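Local coordinates for protein Alpha/beta hydrolase (Pseudomonas aeruginosa PAO1, PDB 4R1D) that binds calcium and, as Tle4, is probably a lipase effector of the H2 type VI secretion system, held in complex by the protein Tli4, at residues W72-L78 with A302-R308; A330-E334 with P501-G505. Residues are numbered along the deposited sequence.

Interaction 1: W72-L78 with A302-R308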
loop_
_atom_site.group_PDB
_atom_site.type_symbol
_atom_site.label_atom_id
_atom_site.label_comp_id
_atom_site.label_asym_id
_atom_site.label_seq_id
_atom_site.Cartn_x
_atom_site.Cartn_y
_atom_site.Cartn_z
ATOM N N TRP A 72 -8.352 1.343 -0.165
ATOM C CA TRP A 72 -7.572 1.075 1.055
ATOM C C TRP A 72 -7.836 2.170 2.073
ATOM O O TRP A 72 -7.549 3.332 1.813
ATOM C CB TRP A 72 -6.071 1.025 0.776
ATOM C CG TRP A 72 -5.307 0.523 1.968
ATOM C CD1 TRP A 72 -4.490 1.243 2.803
ATOM C CD2 TRP A 72 -5.324 -0.814 2.477
ATOM N NE1 TRP A 72 -3.989 0.418 3.802
ATOM C CE2 TRP A 72 -4.493 -0.847 3.618
ATOM C CE3 TRP A 72 -5.964 -1.989 2.073
ATOM C CZ2 TRP A 72 -4.277 -2.016 4.348
ATOM C CZ3 TRP A 72 -5.744 -3.152 2.798
ATOM C CH2 TRP A 72 -4.915 -3.158 3.920
ATOM N N ARG A 73 -8.409 1.786 3.208
ATOM C CA ARG A 73 -8.700 2.718 4.285
ATOM C C ARG A 73 -8.733 1.981 5.621
ATOM O O ARG A 73 -9.798 1.629 6.151
ATOM C CB ARG A 73 -9.985 3.488 4.025
ATOM C CG ARG A 73 -9.981 4.851 4.701
ATOM C CD ARG A 73 -11.182 5.676 4.302
ATOM N NE ARG A 73 -10.993 6.450 3.076
ATOM C CZ ARG A 73 -11.764 7.486 2.768
ATOM N NH1 ARG A 73 -12.720 7.841 3.615
ATOM N NH2 ARG A 73 -11.574 8.175 1.652
ATOM N N PRO A 74 -7.537 1.745 6.159
ATOM C CA PRO A 74 -7.234 1.002 7.383
ATOM C C PRO A 74 -7.830 1.682 8.606
ATOM O O PRO A 74 -8.052 2.890 8.587
ATOM C CB PRO A 74 -5.707 1.047 7.438
ATOM C CG PRO A 74 -5.337 2.287 6.666
ATOM C CD PRO A 74 -6.330 2.312 5.539
ATOM N N PRO A 75 -8.092 0.913 9.668
ATOM C CA PRO A 75 -7.816 -0.522 9.818
ATOM C C PRO A 75 -8.861 -1.383 9.130
ATOM O O PRO A 75 -10.022 -0.978 9.023
ATOM C CB PRO A 75 -7.926 -0.728 11.330
ATOM C CG PRO A 75 -8.966 0.260 11.738
ATOM C CD PRO A 75 -8.708 1.479 10.881
ATOM N N ASN A 76 -8.450 -2.570 8.685
ATOM C CA ASN A 76 -9.359 -3.490 8.004
ATOM C C ASN A 76 -9.415 -4.857 8.679
ATOM O O ASN A 76 -9.964 -5.808 8.116
ATOM C CB ASN A 76 -8.943 -3.664 6.535
ATOM C CG ASN A 76 -7.610 -4.384 6.388
ATOM O OD1 ASN A 76 -6.729 -4.256 7.236
ATOM N ND2 ASN A 76 -7.459 -5.146 5.314
ATOM N N GLY A 77 -8.829 -4.961 9.873
ATOM C CA GLY A 77 -8.761 -6.230 10.582
ATOM C C GLY A 77 -9.964 -6.501 11.473
ATOM O O GLY A 77 -10.918 -5.723 11.500
ATOM N N LEU A 78 -9.927 -7.613 12.202
ATOM C CA LEU A 78 -10.996 -7.941 13.144
ATOM C C LEU A 78 -10.805 -7.132 14.418
ATOM O O LEU A 78 -11.632 -7.170 15.327
ATOM C CB LEU A 78 -11.006 -9.437 13.464
ATOM C CG LEU A 78 -11.141 -10.355 12.249
ATOM C CD1 LEU A 78 -11.328 -11.803 12.681
ATOM C CD2 LEU A 78 -12.300 -9.900 11.366
ATOM N N ALA A 302 -4.398 -8.755 14.233
ATOM C CA ALA A 302 -3.843 -7.636 13.469
ATOM C C ALA A 302 -4.901 -6.605 13.057
ATOM O O ALA A 302 -5.974 -6.962 12.549
ATOM C CB ALA A 302 -3.091 -8.142 12.248
ATOM N N GLN A 303 -4.588 -5.327 13.265
ATOM C CA GLN A 303 -5.478 -4.242 12.855
ATOM C C GLN A 303 -5.468 -4.043 11.353
ATOM O O GLN A 303 -6.476 -3.642 10.760
ATOM C CB GLN A 303 -5.049 -2.916 13.477
ATOM C CG GLN A 303 -5.054 -2.865 14.965
ATOM C CD GLN A 303 -4.912 -1.445 15.439
ATOM O OE1 GLN A 303 -5.684 -0.571 15.036
ATOM N NE2 GLN A 303 -3.904 -1.192 16.264
ATOM N N VAL A 304 -4.304 -4.257 10.742
ATOM C CA VAL A 304 -4.164 -4.043 9.312
ATOM C C VAL A 304 -3.591 -5.293 8.673
ATOM O O VAL A 304 -2.545 -5.787 9.099
ATOM C CB VAL A 304 -3.274 -2.840 9.029
ATOM C CG1 VAL A 304 -3.342 -2.481 7.572
ATOM C CG2 VAL A 304 -3.732 -1.663 9.880
ATOM N N VAL A 305 -4.289 -5.809 7.664
ATOM C CA VAL A 305 -3.961 -7.111 7.100
ATOM C C VAL A 305 -4.089 -7.115 5.584
ATOM O O VAL A 305 -4.822 -6.309 5.028
ATOM C CB VAL A 305 -4.875 -8.213 7.685
ATOM C CG1 VAL A 305 -4.766 -8.253 9.207
ATOM C CG2 VAL A 305 -6.325 -8.000 7.259
ATOM N N LEU A 306 -3.379 -8.026 4.922
ATOM C CA LEU A 306 -3.555 -8.234 3.489
ATOM C C LEU A 306 -4.076 -9.639 3.187
ATOM O O LEU A 306 -4.066 -10.081 2.043
ATOM C CB LEU A 306 -2.249 -7.975 2.738
ATOM C CG LEU A 306 -1.736 -6.539 2.802
ATOM C CD1 LEU A 306 -0.379 -6.404 2.128
ATOM C CD2 LEU A 306 -2.752 -5.614 2.126
ATOM N N GLY A 307 -4.535 -10.336 4.217
ATOM C CA GLY A 307 -5.134 -11.641 4.014
ATOM C C GLY A 307 -5.080 -12.525 5.244
ATOM O O GLY A 307 -4.312 -12.268 6.175
ATOM N N ARG A 308 -5.907 -13.569 5.235
ATOM C CA ARG A 308 -6.034 -14.463 6.386
ATOM C C ARG A 308 -5.403 -15.828 6.138
ATOM O O ARG A 308 -5.473 -16.711 6.993
ATOM C CB ARG A 308 -7.501 -14.655 6.736
ATOM C CG ARG A 308 -8.176 -13.388 7.181
ATOM C CD ARG A 308 -7.497 -12.829 8.410
ATOM N NE ARG A 308 -8.239 -11.693 8.933
ATOM C CZ ARG A 308 -7.827 -10.933 9.936
ATOM N NH1 ARG A 308 -6.670 -11.190 10.533
ATOM N NH2 ARG A 308 -8.579 -9.918 10.338
HETATM O O HOH W 1 -11.092 -8.340 8.707
#
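Val304, Gln303 and Trp72 bury the most surface where the loop after strand 70-72 meets the loop before helix 310-317. Val304 sits against the six-membered edge of the indole, its CG1 3.4 Å from Trp72 CZ2, and its CG2 lies 4.1 Å from Pro74 CB; Trp72 NE1 bonds to Met58 O. Gln303 O accepts Gly77 N at 2.8 Å and, weakly, Asn76 N at 3.1 Å, while the Gln303 side-chain amide reaches Glu537. The Asn76 side-chain amide mimics a peptide group: OD1 receives Val305 N and ND2 donates to Val305 O, both at 2.9 Å. Gly77 CA lies 3.5 Å from Ala302 O in a CA-H...O contact; a CB there would hit that oxygen. Leu78 lays CD1 over one face of the Arg308 guanidinium and packs on Phe198 of the other protein chain. Directional hydrogen bonds, two from backbone amides to Gln303 O and two through Asn76, join two irregular loops of this alpha/beta hydrolase, with apolar side chains meeting mainly around Trp72 and Pro74.

Interaction 2: A330-E334 with P501-G505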
loop_
_atom_site.group_PDB
_atom_site.type_symbol
_atom_site.label_atom_id
_atom_site.label_comp_id
_atom_site.label_asym_id
_atom_site.label_seq_id
_atom_site.Cartn_x
_atom_site.Cartn_y
_atom_site.Cartn_z
ATOM N N ALA A 330 20.271 -8.730 3.039
ATOM C CA ALA A 330 21.427 -9.602 3.287
ATOM C C ALA A 330 22.123 -9.257 4.604
ATOM O O ALA A 330 22.797 -10.099 5.195
ATOM C CB ALA A 330 22.436 -9.514 2.125
ATOM N N GLU A 331 21.971 -8.012 5.046
ATOM C CA GLU A 331 22.643 -7.507 6.250
ATOM C C GLU A 331 21.818 -7.684 7.524
ATOM O O GLU A 331 22.293 -7.456 8.637
ATOM C CB GLU A 331 22.986 -6.026 6.074
ATOM C CG GLU A 331 24.060 -5.736 5.030
ATOM C CD GLU A 331 23.534 -5.785 3.603
ATOM O OE1 GLU A 331 22.352 -5.432 3.373
ATOM O OE2 GLU A 331 24.309 -6.176 2.702
ATOM N N TYR A 332 20.563 -8.060 7.349
ATOM C CA TYR A 332 19.646 -8.281 8.463
ATOM C C TYR A 332 20.261 -9.268 9.446
ATOM O O TYR A 332 20.777 -10.297 9.030
ATOM C CB TYR A 332 18.381 -8.883 7.863
ATOM C CG TYR A 332 17.260 -9.257 8.794
ATOM C CD1 TYR A 332 16.299 -8.325 9.161
ATOM C CD2 TYR A 332 17.106 -10.567 9.235
ATOM C CE1 TYR A 332 15.236 -8.688 9.965
ATOM C CE2 TYR A 332 16.049 -10.937 10.034
ATOM C CZ TYR A 332 15.116 -9.987 10.402
ATOM O OH TYR A 332 14.056 -10.336 11.200
ATOM N N ARG A 333 20.216 -8.954 10.738
ATOM C CA ARG A 333 20.716 -9.881 11.760
ATOM C C ARG A 333 22.208 -10.156 11.530
ATOM O O ARG A 333 22.707 -11.251 11.807
ATOM C CB ARG A 333 19.892 -11.173 11.724
ATOM C CG ARG A 333 19.935 -12.022 12.995
ATOM C CD ARG A 333 18.763 -12.990 13.016
ATOM N NE ARG A 333 18.836 -13.939 14.121
ATOM C CZ ARG A 333 17.836 -14.726 14.496
ATOM N NH1 ARG A 333 16.648 -14.660 13.880
ATOM N NH2 ARG A 333 18.019 -15.572 15.500
ATOM N N GLU A 334 22.908 -9.142 11.025
ATOM C CA GLU A 334 24.336 -9.230 10.739
ATOM C C GLU A 334 24.663 -10.462 9.883
ATOM O O GLU A 334 25.717 -11.082 10.041
ATOM C CB GLU A 334 25.150 -9.236 12.050
ATOM C CG GLU A 334 24.984 -7.966 12.912
ATOM C CD GLU A 334 25.578 -8.100 14.317
ATOM O OE1 GLU A 334 25.343 -9.138 14.977
ATOM O OE2 GLU A 334 26.272 -7.161 14.773
ATOM N N PRO A 501 11.487 -7.155 14.365
ATOM C CA PRO A 501 12.349 -7.796 15.374
ATOM C C PRO A 501 13.439 -6.830 15.791
ATOM O O PRO A 501 13.871 -6.004 14.997
ATOM C CB PRO A 501 12.967 -8.969 14.612
ATOM C CG PRO A 501 11.926 -9.307 13.574
ATOM C CD PRO A 501 11.371 -7.964 13.139
ATOM N N THR A 502 13.893 -6.935 17.031
ATOM C CA THR A 502 14.975 -6.093 17.498
ATOM C C THR A 502 16.193 -6.158 16.551
ATOM O O THR A 502 16.891 -5.162 16.361
ATOM C CB THR A 502 15.347 -6.473 18.953
ATOM O OG1 THR A 502 14.157 -6.452 19.757
ATOM C CG2 THR A 502 16.354 -5.494 19.533
ATOM N N ASP A 503 16.439 -7.328 15.952
ATOM C CA ASP A 503 17.489 -7.484 14.943
ATOM C C ASP A 503 17.550 -6.272 14.019
ATOM O O ASP A 503 18.611 -5.721 13.755
ATOM C CB ASP A 503 17.210 -8.707 14.052
ATOM C CG ASP A 503 17.431 -10.024 14.764
ATOM O OD1 ASP A 503 18.403 -10.118 15.539
ATOM O OD2 ASP A 503 16.636 -10.967 14.533
ATOM N N SER A 504 16.382 -5.887 13.522
ATOM C CA SER A 504 16.237 -4.837 12.511
ATOM C C SER A 504 16.069 -3.466 13.182
ATOM O O SER A 504 16.629 -2.466 12.735
ATOM C CB SER A 504 15.024 -5.179 11.620
ATOM O OG SER A 504 14.727 -4.152 10.666
ATOM N N GLY A 505 15.303 -3.418 14.262
ATOM C CA GLY A 505 15.120 -2.163 14.974
ATOM C C GLY A 505 16.420 -1.523 15.456
ATOM O O GLY A 505 16.548 -0.302 15.487
HETATM O O HOH W 2 14.969 -12.189 12.686
HETATM O O HOH W 3 19.647 -6.143 11.187
#
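Charge and water dominate this buried contact between the 330-334 turn and the short helix 502-505. Arg333 NE and Asp503 OD2 form a long salt bridge at 3.7 Å; the oxygen stands well out of the guanidinium plane, so the attraction is purely electrostatic. Each ion has better partners nearby: Arg333 NH2 pairs with Asp442 and Asp490, and Asp503 OD2 with Arg441. Two waters supply the directional links. One accepts hydrogen bonds from Tyr332 OH (2.5 Å) and Arg333 NH1 (3.2 Å) and donates one to Asp503 OD2 (2.8 Å); the other joins the backbones, 2.9 Å from Arg333 N and 2.8 Å from Asp503 O. The helix belongs to the connection between strands 427-432 and 515-519 of the parallel alpha/beta-hydrolase sheet, and Pro501 O, at its N-cap position, accepts Ser504 N (2.9 Å) and Gly505 N (3.0 Å). On the other segment, Tyr332 and Arg333 occupy the corners of a turn close to type II, with Arg333 in the left-handed region, closed by a weak bond of 3.0 Å from Glu334 N to Glu331 O. Van der Waals packing comes from Tyr332, whose OH lies 3.4 Å from Pro501 CG and whose CE1 lies 3.9 Å from Ser504 CB. Ser504 OG bonds to Thr285 N and Gly286 O, and Tyr332 OH to Ser288 N.

Followed from the N terminus, the chain passes strand 48-54, then reaches 72-78 and returns to it at 302-308, so interaction 1 closes a loop of 223 residues that holds strands 201-206, 250-255 and 274-280 of the parallel sheet. Interaction 2 opens only afterwards and encloses 166 residues, including strand 427-432 and the four-stranded mixed sheet; strand 515-519 follows. The two loops are therefore in series, neither nested nor crossed. Interaction 1 ties an early loop to the segment before helix 310-317, interaction 2 the approach to strand 339-342 to helix 502-505. Their centres are 25 Å apart, on opposite sides of the chain's centre, and their nearest atoms are about 14 Å apart.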